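Local coordinates for protein oxidoreductase, 2OG-Fe(II) oxygenase family (Burkholderia pseudomallei, PDB 6N1F) that binds iron and probably carries out oxidation reactions as a member of the iron- and 2-oxoglutarate-dependent oxygenase family, at residues A37-Q42 with M50-V55; R64-Q69 with I170-A175; N115-A120 with T220-F225; R124-M129 with V200-C205. All blocks are in the same frame, centred on the assembly; numbering follows the deposited sequence.

Interaction 1 (A37-Q42 with M50-V55); sequences ADYAAQ and MLPAYV
Tyr39 and Leu51 make a CH-pi contact that lays helix 36-45 against the edge strand 48-51, at one border of the large antiparallel sheet. The methyl CD2 of Leu51 sits over the centre of the Tyr39 ring, 3.6 Å from the centroid and 14° off the ring normal, so the ring face is met almost squarely by a single branch of the leucine. The CB of Tyr39 already points toward the strand. With CG anti to the carbonyl carbon (chi1 -55°), the ring reaches out from the helix far enough to lie across the end of the leucine. At its far end the phenol meets Val55, which approaches from the opposite direction: Tyr39 OH is 3.7 Å from Val55 CG2, and Tyr39 CE2 is 4.0 Å from Val55 CG1. In the double-stranded beta-helix core characteristic of 2OG-Fe(II) oxygenases, helices commonly pack on the outside of the larger sheet, and helix 36-45 fits that pattern here, followed directly in the chain by the strand it covers. A polar link runs beside the apolar one. Water 1 accepts from both Gln42 NE2 and Met50 N, each at 3.1 Å, and thus gives this backbone N-H of the edge strand a partner on the helix side. The amide of Gln42 is held from its other end as well, since OE1 is hydrogen-bonded to Asn32 ND2. Helix 120-130 closes in on the same group of side chains, with Met129 touching both Tyr39 and Leu51, and Phe125 touching Leu51 and Val55.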
loop_
_atom_site.group_PDB
_atom_site.type_symbol
_atom_site.label_atom_id
_atom_site.label_comp_id
_atom_site.label_asym_id
_atom_site.label_seq_id
_atom_site.Cartn_x
_atom_site.Cartn_y
_atom_site.Cartn_z
ATOM N N ALA A 37 -4.233 19.415 -2.499
ATOM C CA ALA A 37 -3.116 20.251 -2.066
ATOM C C ALA A 37 -2.607 19.826 -0.694
ATOM O O ALA A 37 -1.394 19.823 -0.448
ATOM C CB ALA A 37 -3.532 21.718 -2.041
ATOM N N ASP A 38 -3.524 19.454 0.206
ATOM C CA ASP A 38 -3.137 18.994 1.539
ATOM C C ASP A 38 -2.537 17.595 1.493
ATOM O O ASP A 38 -1.525 17.329 2.154
ATOM C CB ASP A 38 -4.348 19.023 2.481
ATOM C CG ASP A 38 -5.067 20.364 2.459
ATOM O OD1 ASP A 38 -4.433 21.390 2.807
ATOM O OD2 ASP A 38 -6.258 20.391 2.070
ATOM N N TYR A 39 -3.158 16.675 0.743
ATOM C CA TYR A 39 -2.614 15.322 0.643
ATOM C C TYR A 39 -1.165 15.337 0.153
ATOM O O TYR A 39 -0.288 14.707 0.756
ATOM C CB TYR A 39 -3.455 14.461 -0.291
ATOM C CG TYR A 39 -4.924 14.374 0.022
ATOM C CD1 TYR A 39 -5.402 14.604 1.300
ATOM C CD2 TYR A 39 -5.835 14.059 -0.978
ATOM C CE1 TYR A 39 -6.734 14.512 1.578
ATOM C CE2 TYR A 39 -7.172 13.974 -0.719
ATOM C CZ TYR A 39 -7.619 14.194 0.557
ATOM O OH TYR A 39 -8.951 14.099 0.817
ATOM N N ALA A 40 -0.900 16.037 -0.957
ATOM C CA ALA A 40 0.447 16.031 -1.527
ATOM C C ALA A 40 1.446 16.729 -0.610
ATOM O O ALA A 40 2.612 16.326 -0.531
ATOM C CB ALA A 40 0.438 16.689 -2.905
ATOM N N ALA A 41 1.014 17.790 0.080
ATOM C CA ALA A 41 1.918 18.500 0.981
ATOM C C ALA A 41 2.314 17.636 2.178
ATOM O O ALA A 41 3.468 17.672 2.617
ATOM C CB ALA A 41 1.274 19.805 1.443
ATOM N N GLN A 42 1.377 16.851 2.723
ATOM C CA GLN A 42 1.735 15.977 3.842
ATOM C C GLN A 42 2.667 14.869 3.389
ATOM O O GLN A 42 3.612 14.512 4.105
ATOM C CB GLN A 42 0.494 15.365 4.495
ATOM C CG GLN A 42 0.811 14.783 5.876
ATOM C CD GLN A 42 -0.350 14.062 6.516
ATOM O OE1 GLN A 42 -1.504 14.415 6.324
ATOM N NE2 GLN A 42 -0.041 13.029 7.291
HETATM N N MSE A 50 -2.542 9.507 5.193
HETATM C CA MSE A 50 -3.685 8.582 5.222
HETATM C C MSE A 50 -4.934 9.296 4.726
HETATM O O MSE A 50 -5.330 10.331 5.267
HETATM C CB MSE A 50 -3.940 8.036 6.640
HETATM C CG MSE A 50 -5.064 7.040 6.716
HETATM SE SE MSE A 50 -4.951 6.012 8.382
HETATM C CE MSE A 50 -5.200 7.473 9.684
ATOM N N LEU A 51 -5.555 8.737 3.702
ATOM C CA LEU A 51 -6.735 9.376 3.146
ATOM C C LEU A 51 -7.994 8.761 3.749
ATOM O O LEU A 51 -8.023 7.555 4.018
ATOM C CB LEU A 51 -6.754 9.213 1.629
ATOM C CG LEU A 51 -5.414 9.504 0.944
ATOM C CD1 LEU A 51 -5.446 9.077 -0.530
ATOM C CD2 LEU A 51 -5.026 10.969 1.076
ATOM N N PRO A 52 -9.046 9.531 4.005
ATOM C CA PRO A 52 -10.248 8.949 4.612
ATOM C C PRO A 52 -11.070 8.201 3.579
ATOM O O PRO A 52 -11.003 8.460 2.373
ATOM C CB PRO A 52 -11.006 10.172 5.141
ATOM C CG PRO A 52 -10.593 11.301 4.227
ATOM C CD PRO A 52 -9.181 10.978 3.757
ATOM N N ALA A 53 -11.852 7.249 4.070
ATOM C CA ALA A 53 -12.853 6.608 3.222
ATOM C C ALA A 53 -13.954 7.618 2.898
ATOM O O ALA A 53 -14.462 8.284 3.803
ATOM C CB ALA A 53 -13.429 5.387 3.941
ATOM N N TYR A 54 -14.339 7.757 1.624
ATOM C CA TYR A 54 -13.891 6.976 0.501
ATOM C C TYR A 54 -13.399 7.891 -0.615
ATOM O O TYR A 54 -13.950 7.879 -1.715
ATOM C CB TYR A 54 -15.054 6.122 -0.014
ATOM C CG TYR A 54 -15.573 5.149 1.021
ATOM C CD1 TYR A 54 -15.055 3.868 1.097
ATOM C CD2 TYR A 54 -16.584 5.508 1.915
ATOM C CE1 TYR A 54 -15.508 2.965 2.025
ATOM C CE2 TYR A 54 -17.048 4.604 2.862
ATOM C CZ TYR A 54 -16.510 3.333 2.902
ATOM O OH TYR A 54 -16.953 2.422 3.825
ATOM N N VAL A 55 -12.373 8.682 -0.322
ATOM C CA VAL A 55 -11.866 9.669 -1.274
ATOM C C VAL A 55 -11.248 8.991 -2.493
ATOM O O VAL A 55 -11.654 9.243 -3.630
ATOM C CB VAL A 55 -10.861 10.602 -0.579
ATOM C CG1 VAL A 55 -10.071 11.403 -1.592
ATOM C CG2 VAL A 55 -11.589 11.509 0.430
HETATM O O HOH W 1 -2.824 11.676 7.389
#

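Interaction 2 (R64-Q69 with I170-A175)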
loop_
_atom_site.group_PDB
_atom_site.type_symbol
_atom_site.label_atom_id
_atom_site.label_comp_id
_atom_site.label_asym_id
_atom_site.label_seq_id
_atom_site.Cartn_x
_atom_site.Cartn_y
_atom_site.Cartn_z
ATOM N N ARG A 64 -16.300 -4.242 -4.664
ATOM C CA ARG A 64 -15.956 -5.081 -5.805
ATOM C C ARG A 64 -14.581 -5.713 -5.624
ATOM O O ARG A 64 -14.412 -6.929 -5.786
ATOM C CB ARG A 64 -16.007 -4.265 -7.094
ATOM C CG ARG A 64 -15.900 -5.109 -8.355
ATOM C CD ARG A 64 -15.893 -4.232 -9.604
ATOM N NE ARG A 64 -15.878 -5.018 -10.838
ATOM C CZ ARG A 64 -15.427 -4.563 -12.006
ATOM N NH1 ARG A 64 -14.949 -3.328 -12.096
ATOM N NH2 ARG A 64 -15.441 -5.344 -13.081
ATOM N N ILE A 65 -13.579 -4.894 -5.298
ATOM C CA ILE A 65 -12.227 -5.407 -5.082
ATOM C C ILE A 65 -12.245 -6.539 -4.068
ATOM O O ILE A 65 -11.599 -7.578 -4.261
ATOM C CB ILE A 65 -11.288 -4.272 -4.635
ATOM C CG1 ILE A 65 -11.081 -3.273 -5.772
ATOM C CG2 ILE A 65 -9.959 -4.847 -4.109
ATOM C CD1 ILE A 65 -10.408 -2.003 -5.309
ATOM N N ASP A 66 -13.021 -6.373 -2.996
ATOM C CA ASP A 66 -13.097 -7.398 -1.958
ATOM C C ASP A 66 -13.669 -8.704 -2.498
ATOM O O ASP A 66 -13.144 -9.786 -2.204
ATOM C CB ASP A 66 -13.934 -6.893 -0.786
ATOM C CG ASP A 66 -13.309 -7.223 0.544
ATOM O OD1 ASP A 66 -12.329 -8.002 0.552
ATOM O OD2 ASP A 66 -13.783 -6.696 1.573
ATOM N N ALA A 67 -14.752 -8.631 -3.278
ATOM C CA ALA A 67 -15.311 -9.843 -3.872
ATOM C C ALA A 67 -14.318 -10.492 -4.825
ATOM O O ALA A 67 -14.208 -11.721 -4.881
ATOM C CB ALA A 67 -16.617 -9.525 -4.602
ATOM N N LEU A 68 -13.572 -9.682 -5.570
ATOM C CA LEU A 68 -12.655 -10.232 -6.562
ATOM C C LEU A 68 -11.443 -10.884 -5.910
ATOM O O LEU A 68 -11.030 -11.974 -6.319
ATOM C CB LEU A 68 -12.218 -9.140 -7.534
ATOM C CG LEU A 68 -13.246 -8.662 -8.558
ATOM C CD1 LEU A 68 -12.739 -7.418 -9.266
ATOM C CD2 LEU A 68 -13.513 -9.762 -9.560
ATOM N N GLN A 69 -10.849 -10.237 -4.901
ATOM C CA GLN A 69 -9.632 -10.802 -4.318
ATOM C C GLN A 69 -9.910 -12.133 -3.622
ATOM O O GLN A 69 -9.045 -13.023 -3.609
ATOM C CB GLN A 69 -8.979 -9.790 -3.365
ATOM C CG GLN A 69 -9.861 -9.303 -2.236
ATOM C CD GLN A 69 -9.791 -10.210 -1.033
ATOM O OE1 GLN A 69 -8.781 -10.880 -0.814
ATOM N NE2 GLN A 69 -10.869 -10.256 -0.256
ATOM N N ILE A 170 -4.529 0.017 0.682
ATOM C CA ILE A 170 -5.966 0.161 0.853
ATOM C C ILE A 170 -6.393 -0.790 1.950
ATOM O O ILE A 170 -6.106 -1.990 1.871
ATOM C CB ILE A 170 -6.717 -0.164 -0.440
ATOM C CG1 ILE A 170 -6.119 0.621 -1.599
ATOM C CG2 ILE A 170 -8.214 0.113 -0.287
ATOM C CD1 ILE A 170 -6.821 0.327 -2.900
ATOM N N GLN A 171 -7.090 -0.279 2.963
ATOM C CA GLN A 171 -7.469 -1.111 4.101
ATOM C C GLN A 171 -8.815 -1.748 3.810
ATOM O O GLN A 171 -9.828 -1.051 3.675
ATOM C CB GLN A 171 -7.527 -0.323 5.409
ATOM C CG GLN A 171 -7.791 -1.194 6.654
ATOM C CD GLN A 171 -6.729 -2.273 6.869
ATOM O OE1 GLN A 171 -7.030 -3.378 7.331
ATOM N NE2 GLN A 171 -5.490 -1.955 6.528
ATOM N N LEU A 172 -8.816 -3.066 3.711
ATOM C CA LEU A 172 -10.018 -3.834 3.493
ATOM C C LEU A 172 -10.469 -4.545 4.745
ATOM O O LEU A 172 -11.473 -5.272 4.709
ATOM C CB LEU A 172 -9.791 -4.852 2.372
ATOM C CG LEU A 172 -9.496 -4.256 0.993
ATOM C CD1 LEU A 172 -9.204 -5.355 -0.023
ATOM C CD2 LEU A 172 -10.653 -3.370 0.526
ATOM N N GLY A 173 -9.762 -4.361 5.845
ATOM C CA GLY A 173 -10.094 -5.076 7.063
ATOM C C GLY A 173 -11.251 -4.416 7.773
ATOM O O GLY A 173 -11.173 -3.234 8.122
ATOM N N ARG A 174 -12.328 -5.176 7.989
ATOM C CA ARG A 174 -13.551 -4.597 8.538
ATOM C C ARG A 174 -13.351 -4.098 9.964
ATOM O O ARG A 174 -13.819 -3.007 10.313
ATOM C CB ARG A 174 -14.683 -5.622 8.485
ATOM N N ALA A 175 -12.666 -4.873 10.803
ATOM C CA ALA A 175 -12.513 -4.504 12.205
ATOM C C ALA A 175 -11.376 -5.303 12.806
ATOM O O ALA A 175 -11.385 -6.536 12.733
ATOM C CB ALA A 175 -13.804 -4.757 12.991
#
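Leu172 reaches from just beyond the end of strand 166-171 to helix 59-70 with one methyl, CD1, which meets two successive helix residues. One partner is Ile65, whose CG2 is 4.2 Å from Leu172 CD1; the two side chains meet roughly perpendicular, branch against branch. The other, reached from the methyl in a direction about square to the first, is the carboxylate of Asp66, with OD1 4.1 Å from Leu172 CD1; aspartate and leucine run side by side but point opposite ways. Both are van der Waals contacts, the first between two apolar branches, the second of a methyl with a carboxylate oxygen.

In the next shell, Gln69 tends the aspartate from one helical turn further on. Its NE2 gives weak hydrogen bonds to Asp66 OD1 (2.8 Å) and to the backbone Asp66 O (3.0 Å), both well bent, with N-H...O angles of 127° and 131°. Gln69 is itself oriented by Arg91, whose NH1 is hydrogen-bonded to OE1, so the arginine is linked to the carboxylate through the amide. On the strand side, a weak bond from Gly173 N to Gln171 OE1 accompanies the turn that follows Leu172.

The backbone of Leu172 still pairs with Thr220 of the neighbouring strand 218-227, where Ile65 also touches Leu222. Helix 59-70 thus packs on strand 218-227 and on the turn leaving its neighbour, strand 166-171, and Leu68 joins it to helix 109-117.

Interaction 3 (N115-A120 with T220-F225); sequences NLLGDA and TSLVYF
Leu117, the last residue of helix 109-117, spreads both of its methyls against the ring of Tyr224 on strand 218-227. CD1 lies over one face, 3.9 Å from the ring centroid and 14° off the normal, displaced somewhat toward the rim where Tyr224 CD2 is 3.8 Å from Leu117 CD1. The second branch follows the ring outward, Leu117 CD2 standing 4.0 Å from Tyr224 OH. The conformations explain this fit. Leu117 has CG anti to the carbonyl carbon (chi1 -63°), which extends its fork away from the helix toward the sheet. Tyr224 adopts the less common rotamer in which CG sits between the backbone N and the carbonyl carbon (chi1 53°); the ring is thereby laid beneath the leucine and its hydroxyl brought round toward the end of the helix. Leu222, two residues earlier on the same face of the strand, offers CD2 to Leu117 CD1 at 3.9 Å. One leucine methyl is consequently shared by an aromatic face and an aliphatic branch.

Water 2 joins the same two residues by a polar route. It donates to the carbonyl Leu117 O at 2.8 Å and is hydrogen-bonded to Tyr224 OH, also at 2.8 Å, so the phenol is tied to the helix end at its polar tip as well as over its face. Phe57 touches both Leu117 and Tyr224. A helix packed in this way on the major sheet is a recurrent feature of the double-stranded beta-helix fold of 2OG-Fe(II) oxygenases; the Tyr224 side chain lies about 11 Å from the bound iron.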
loop_
_atom_site.group_PDB
_atom_site.type_symbol
_atom_site.label_atom_id
_atom_site.label_comp_id
_atom_site.label_asym_id
_atom_site.label_seq_id
_atom_site.Cartn_x
_atom_site.Cartn_y
_atom_site.Cartn_z
ATOM N N ASN A 115 -7.101 -3.116 -13.208
ATOM C CA ASN A 115 -7.737 -2.142 -14.097
ATOM C C ASN A 115 -8.296 -0.967 -13.312
ATOM O O ASN A 115 -8.203 0.185 -13.751
ATOM C CB ASN A 115 -8.868 -2.792 -14.911
ATOM C CG ASN A 115 -8.370 -3.615 -16.098
ATOM O OD1 ASN A 115 -7.279 -3.394 -16.627
ATOM N ND2 ASN A 115 -9.190 -4.569 -16.530
ATOM N N LEU A 116 -8.910 -1.244 -12.162
ATOM C CA LEU A 116 -9.399 -0.175 -11.301
ATOM C C LEU A 116 -8.248 0.659 -10.764
ATOM O O LEU A 116 -8.311 1.895 -10.752
ATOM C CB LEU A 116 -10.205 -0.767 -10.146
ATOM C CG LEU A 116 -11.706 -0.838 -10.363
ATOM C CD1 LEU A 116 -12.327 -1.854 -9.424
ATOM C CD2 LEU A 116 -12.299 0.526 -10.126
ATOM N N LEU A 117 -7.198 -0.010 -10.280
ATOM C CA LEU A 117 -6.086 0.714 -9.679
ATOM C C LEU A 117 -5.433 1.643 -10.688
ATOM O O LEU A 117 -4.954 2.724 -10.323
ATOM C CB LEU A 117 -5.058 -0.276 -9.118
ATOM C CG LEU A 117 -5.527 -1.194 -7.992
ATOM C CD1 LEU A 117 -4.327 -1.970 -7.421
ATOM C CD2 LEU A 117 -6.223 -0.394 -6.895
ATOM N N GLY A 118 -5.442 1.258 -11.962
ATOM C CA GLY A 118 -4.745 2.030 -12.958
ATOM C C GLY A 118 -5.653 2.765 -13.913
ATOM O O GLY A 118 -5.209 3.155 -14.995
ATOM N N ASP A 119 -6.921 2.952 -13.553
ATOM C CA ASP A 119 -7.803 3.632 -14.481
ATOM C C ASP A 119 -7.487 5.127 -14.486
ATOM O O ASP A 119 -6.672 5.620 -13.702
ATOM C CB ASP A 119 -9.269 3.358 -14.143
ATOM C CG ASP A 119 -9.680 3.882 -12.769
ATOM O OD1 ASP A 119 -8.931 4.660 -12.138
ATOM O OD2 ASP A 119 -10.781 3.507 -12.317
ATOM N N ALA A 120 -8.151 5.852 -15.386
ATOM C CA ALA A 120 -7.834 7.263 -15.589
ATOM C C ALA A 120 -8.044 8.071 -14.314
ATOM O O ALA A 120 -7.234 8.945 -13.981
ATOM C CB ALA A 120 -8.685 7.833 -16.730
ATOM N N THR A 220 -6.619 -6.973 6.711
ATOM C CA THR A 220 -6.529 -7.269 5.285
ATOM C C THR A 220 -6.305 -5.979 4.517
ATOM O O THR A 220 -7.068 -5.024 4.675
ATOM C CB THR A 220 -7.801 -7.945 4.784
ATOM O OG1 THR A 220 -8.107 -9.058 5.632
ATOM C CG2 THR A 220 -7.631 -8.411 3.345
ATOM N N SER A 221 -5.275 -5.950 3.682
ATOM C CA SER A 221 -4.924 -4.721 2.991
ATOM C C SER A 221 -4.442 -5.027 1.584
ATOM O O SER A 221 -3.750 -6.023 1.361
ATOM C CB SER A 221 -3.848 -3.947 3.770
ATOM O OG SER A 221 -2.661 -4.706 3.922
ATOM N N LEU A 222 -4.815 -4.168 0.637
ATOM C CA LEU A 222 -4.280 -4.212 -0.722
ATOM C C LEU A 222 -3.066 -3.289 -0.795
ATOM O O LEU A 222 -3.184 -2.081 -0.553
ATOM C CB LEU A 222 -5.348 -3.784 -1.735
ATOM C CG LEU A 222 -5.130 -4.140 -3.198
ATOM C CD1 LEU A 222 -6.405 -3.850 -3.957
ATOM C CD2 LEU A 222 -3.999 -3.378 -3.816
ATOM N N VAL A 223 -1.919 -3.842 -1.179
ATOM C CA VAL A 223 -0.654 -3.119 -1.177
ATOM C C VAL A 223 -0.118 -3.094 -2.603
ATOM O O VAL A 223 -0.085 -4.130 -3.273
ATOM C CB VAL A 223 0.358 -3.775 -0.217
ATOM C CG1 VAL A 223 1.700 -3.092 -0.317
ATOM C CG2 VAL A 223 -0.152 -3.724 1.209
ATOM N N TYR A 224 0.299 -1.923 -3.074
ATOM C CA TYR A 224 0.957 -1.886 -4.376
ATOM C C TYR A 224 2.021 -0.803 -4.406
ATOM O O TYR A 224 2.048 0.101 -3.568
ATOM C CB TYR A 224 -0.025 -1.708 -5.547
ATOM C CG TYR A 224 -1.023 -0.555 -5.528
ATOM C CD1 TYR A 224 -0.913 0.502 -6.430
ATOM C CD2 TYR A 224 -2.122 -0.568 -4.674
ATOM C CE1 TYR A 224 -1.851 1.540 -6.452
ATOM C CE2 TYR A 224 -3.063 0.468 -4.685
ATOM C CZ TYR A 224 -2.924 1.512 -5.569
ATOM O OH TYR A 224 -3.859 2.520 -5.555
ATOM N N PHE A 225 2.888 -0.900 -5.415
ATOM C CA PHE A 225 4.122 -0.133 -5.474
ATOM C C PHE A 225 4.248 0.561 -6.823
ATOM O O PHE A 225 3.993 -0.040 -7.870
ATOM C CB PHE A 225 5.322 -1.051 -5.216
ATOM C CG PHE A 225 5.270 -1.736 -3.869
ATOM C CD1 PHE A 225 5.892 -1.176 -2.769
ATOM C CD2 PHE A 225 4.569 -2.919 -3.706
ATOM C CE1 PHE A 225 5.836 -1.791 -1.536
ATOM C CE2 PHE A 225 4.506 -3.538 -2.480
ATOM C CZ PHE A 225 5.143 -2.976 -1.392
HETATM O O HOH W 2 -3.851 3.844 -8.034
#

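Interaction 4 (R124-M129 with V200-C205); sequences RFFGDM and VIVTSC
Phe126 turns the edge of its ring, not a face, toward Val202: the methyl CG2 of the valine lies in the ring plane, 3.6 Å from Phe126 CE1. The two side chains cross obliquely. The phenylalanine CB does not itself head for the strand; with CG anti to the carbonyl carbon (chi1 -74°), the ring swings over and its rim comes close. Val202, whose side chain is about 12 Å from the bound iron, divides its branches between two partners. CG2 takes the aromatic edge, whereas CG1 faces selenomethionine Met129, whose CG is 4.3 Å from Val202 CG1. A short beta-branched side chain thus fits between two residues three apart on helix 120-130.

The Phe126 ring is covered on one face from within its own helix. Phe125 CD2 lies 3.8 Å above the plane of the Phe126 ring, over its centre, while the Phe125 ring receives Phe126 CD2 at its edge and in its plane: an edge-to-face arrangement of consecutive aromatics. Phe126 also touches Val168 on strand 166-171, which is the neighbour of strand 200-204 in the large antiparallel sheet.

Carbon meets carbon throughout, between buried residues. Such a contact carries no strong directional bonds, so its specificity probably rests on shape, with one valine fork matched to a ring edge and a selenomethionine chain.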
loop_
_atom_site.group_PDB
_atom_site.type_symbol
_atom_site.label_atom_id
_atom_site.label_comp_id
_atom_site.label_asym_id
_atom_site.label_seq_id
_atom_site.Cartn_x
_atom_site.Cartn_y
_atom_site.Cartn_z
ATOM N N ARG A 124 -4.810 10.047 -12.714
ATOM C CA ARG A 124 -4.786 11.481 -12.446
ATOM C C ARG A 124 -4.621 11.754 -10.957
ATOM O O ARG A 124 -3.866 12.652 -10.567
ATOM C CB ARG A 124 -6.061 12.138 -12.952
ATOM C CG ARG A 124 -6.190 12.222 -14.457
ATOM C CD ARG A 124 -5.125 13.127 -15.044
ATOM N NE ARG A 124 -5.507 13.595 -16.372
ATOM C CZ ARG A 124 -4.733 14.335 -17.158
ATOM N NH1 ARG A 124 -3.519 14.693 -16.753
ATOM N NH2 ARG A 124 -5.173 14.709 -18.353
ATOM N N PHE A 125 -5.335 10.995 -10.118
ATOM C CA PHE A 125 -5.345 11.233 -8.675
ATOM C C PHE A 125 -3.956 11.056 -8.078
ATOM O O PHE A 125 -3.494 11.894 -7.304
ATOM C CB PHE A 125 -6.350 10.286 -8.014
ATOM C CG PHE A 125 -6.470 10.437 -6.514
ATOM C CD1 PHE A 125 -7.373 11.331 -5.963
ATOM C CD2 PHE A 125 -5.716 9.643 -5.659
ATOM C CE1 PHE A 125 -7.500 11.464 -4.592
ATOM C CE2 PHE A 125 -5.846 9.759 -4.276
ATOM C CZ PHE A 125 -6.738 10.676 -3.741
ATOM N N PHE A 126 -3.266 9.974 -8.432
ATOM C CA PHE A 126 -1.928 9.796 -7.885
ATOM C C PHE A 126 -0.883 10.611 -8.632
ATOM O O PHE A 126 0.134 10.974 -8.034
ATOM C CB PHE A 126 -1.575 8.309 -7.844
ATOM C CG PHE A 126 -2.297 7.586 -6.735
ATOM C CD1 PHE A 126 -1.913 7.774 -5.416
ATOM C CD2 PHE A 126 -3.396 6.782 -7.003
ATOM C CE1 PHE A 126 -2.583 7.152 -4.386
ATOM C CE2 PHE A 126 -4.067 6.153 -5.980
ATOM C CZ PHE A 126 -3.659 6.339 -4.670
ATOM N N GLY A 127 -1.137 10.961 -9.891
ATOM C CA GLY A 127 -0.257 11.894 -10.576
ATOM C C GLY A 127 -0.180 13.239 -9.878
ATOM O O GLY A 127 0.902 13.797 -9.692
ATOM N N ASP A 128 -1.333 13.785 -9.490
ATOM C CA ASP A 128 -1.325 15.008 -8.696
ATOM C C ASP A 128 -0.690 14.771 -7.330
ATOM O O ASP A 128 0.033 15.630 -6.811
ATOM C CB ASP A 128 -2.748 15.526 -8.531
ATOM C CG ASP A 128 -3.356 15.965 -9.850
ATOM O OD1 ASP A 128 -2.668 15.833 -10.885
ATOM O OD2 ASP A 128 -4.509 16.439 -9.845
HETATM N N MSE A 129 -0.947 13.610 -6.745
HETATM C CA MSE A 129 -0.525 13.281 -5.390
HETATM C C MSE A 129 0.989 13.271 -5.334
HETATM O O MSE A 129 1.589 13.783 -4.395
HETATM C CB MSE A 129 -1.117 11.927 -4.969
HETATM C CG MSE A 129 -0.483 11.271 -3.768
HETATM SE SE MSE A 129 -1.383 11.750 -2.115
HETATM C CE MSE A 129 -3.222 11.259 -2.536
ATOM N N VAL A 200 -6.794 4.737 2.915
ATOM C CA VAL A 200 -5.712 4.491 1.975
ATOM C C VAL A 200 -4.491 5.243 2.482
ATOM O O VAL A 200 -4.558 6.451 2.737
ATOM C CB VAL A 200 -6.083 4.959 0.550
ATOM C CG1 VAL A 200 -4.912 4.796 -0.390
ATOM C CG2 VAL A 200 -7.309 4.203 0.040
ATOM N N ILE A 201 -3.381 4.537 2.641
ATOM C CA ILE A 201 -2.127 5.142 3.065
ATOM C C ILE A 201 -1.239 5.258 1.832
ATOM O O ILE A 201 -1.177 4.334 1.012
ATOM C CB ILE A 201 -1.465 4.321 4.198
ATOM C CG1 ILE A 201 -2.362 4.343 5.444
ATOM C CG2 ILE A 201 -0.044 4.852 4.552
ATOM C CD1 ILE A 201 -1.977 3.362 6.590
ATOM N N VAL A 202 -0.626 6.423 1.650
ATOM C CA VAL A 202 0.363 6.647 0.605
ATOM C C VAL A 202 1.648 7.022 1.310
ATOM O O VAL A 202 1.639 7.875 2.202
ATOM C CB VAL A 202 -0.063 7.751 -0.380
ATOM C CG1 VAL A 202 0.962 7.875 -1.497
ATOM C CG2 VAL A 202 -1.447 7.459 -0.956
ATOM N N THR A 203 2.735 6.349 0.971
ATOM C CA THR A 203 3.962 6.617 1.701
ATOM C C THR A 203 5.151 6.518 0.761
ATOM O O THR A 203 5.126 5.770 -0.221
ATOM C CB THR A 203 4.104 5.674 2.925
ATOM O OG1 THR A 203 5.336 5.955 3.595
ATOM C CG2 THR A 203 4.090 4.219 2.520
ATOM N N SER A 204 6.165 7.342 1.038
ATOM C CA SER A 204 7.418 7.300 0.297
ATOM C C SER A 204 8.267 6.128 0.763
ATOM O O SER A 204 8.429 5.902 1.965
ATOM C CB SER A 204 8.205 8.595 0.482
ATOM O OG SER A 204 9.486 8.488 -0.128
ATOM N N CYS A 205 8.826 5.394 -0.190
ATOM C CA CYS A 205 9.627 4.211 0.109
ATOM C C CYS A 205 11.016 4.550 0.645
ATOM O O CYS A 205 11.840 3.642 0.821
ATOM C CB CYS A 205 9.739 3.330 -1.141
ATOM S SG CYS A 205 8.129 2.776 -1.793
#

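In the fold
All four contacts bring a helix onto one large antiparallel sheet, and each helix differs: 36-45, 59-70, 109-117 and 120-130. Interactions 1 and 4 lie closest, with centres 9 Å apart, on the adjoining strands 48-51 and 200-204; interactions 2 and 3, 11 Å apart, use the adjoining strands 166-171 and 218-227. Interaction 1 is local and closes first. The others pair early helices with late strands: 2 alternates with both 3 and 4, while 3 spans the whole of 4. Tyr224 OH against Phe126 CE2 joins interactions 3 and 4. Helices from the first 130 residues thereby cover one face of the major sheet, consistent with the double-stranded beta-helix fold of this family.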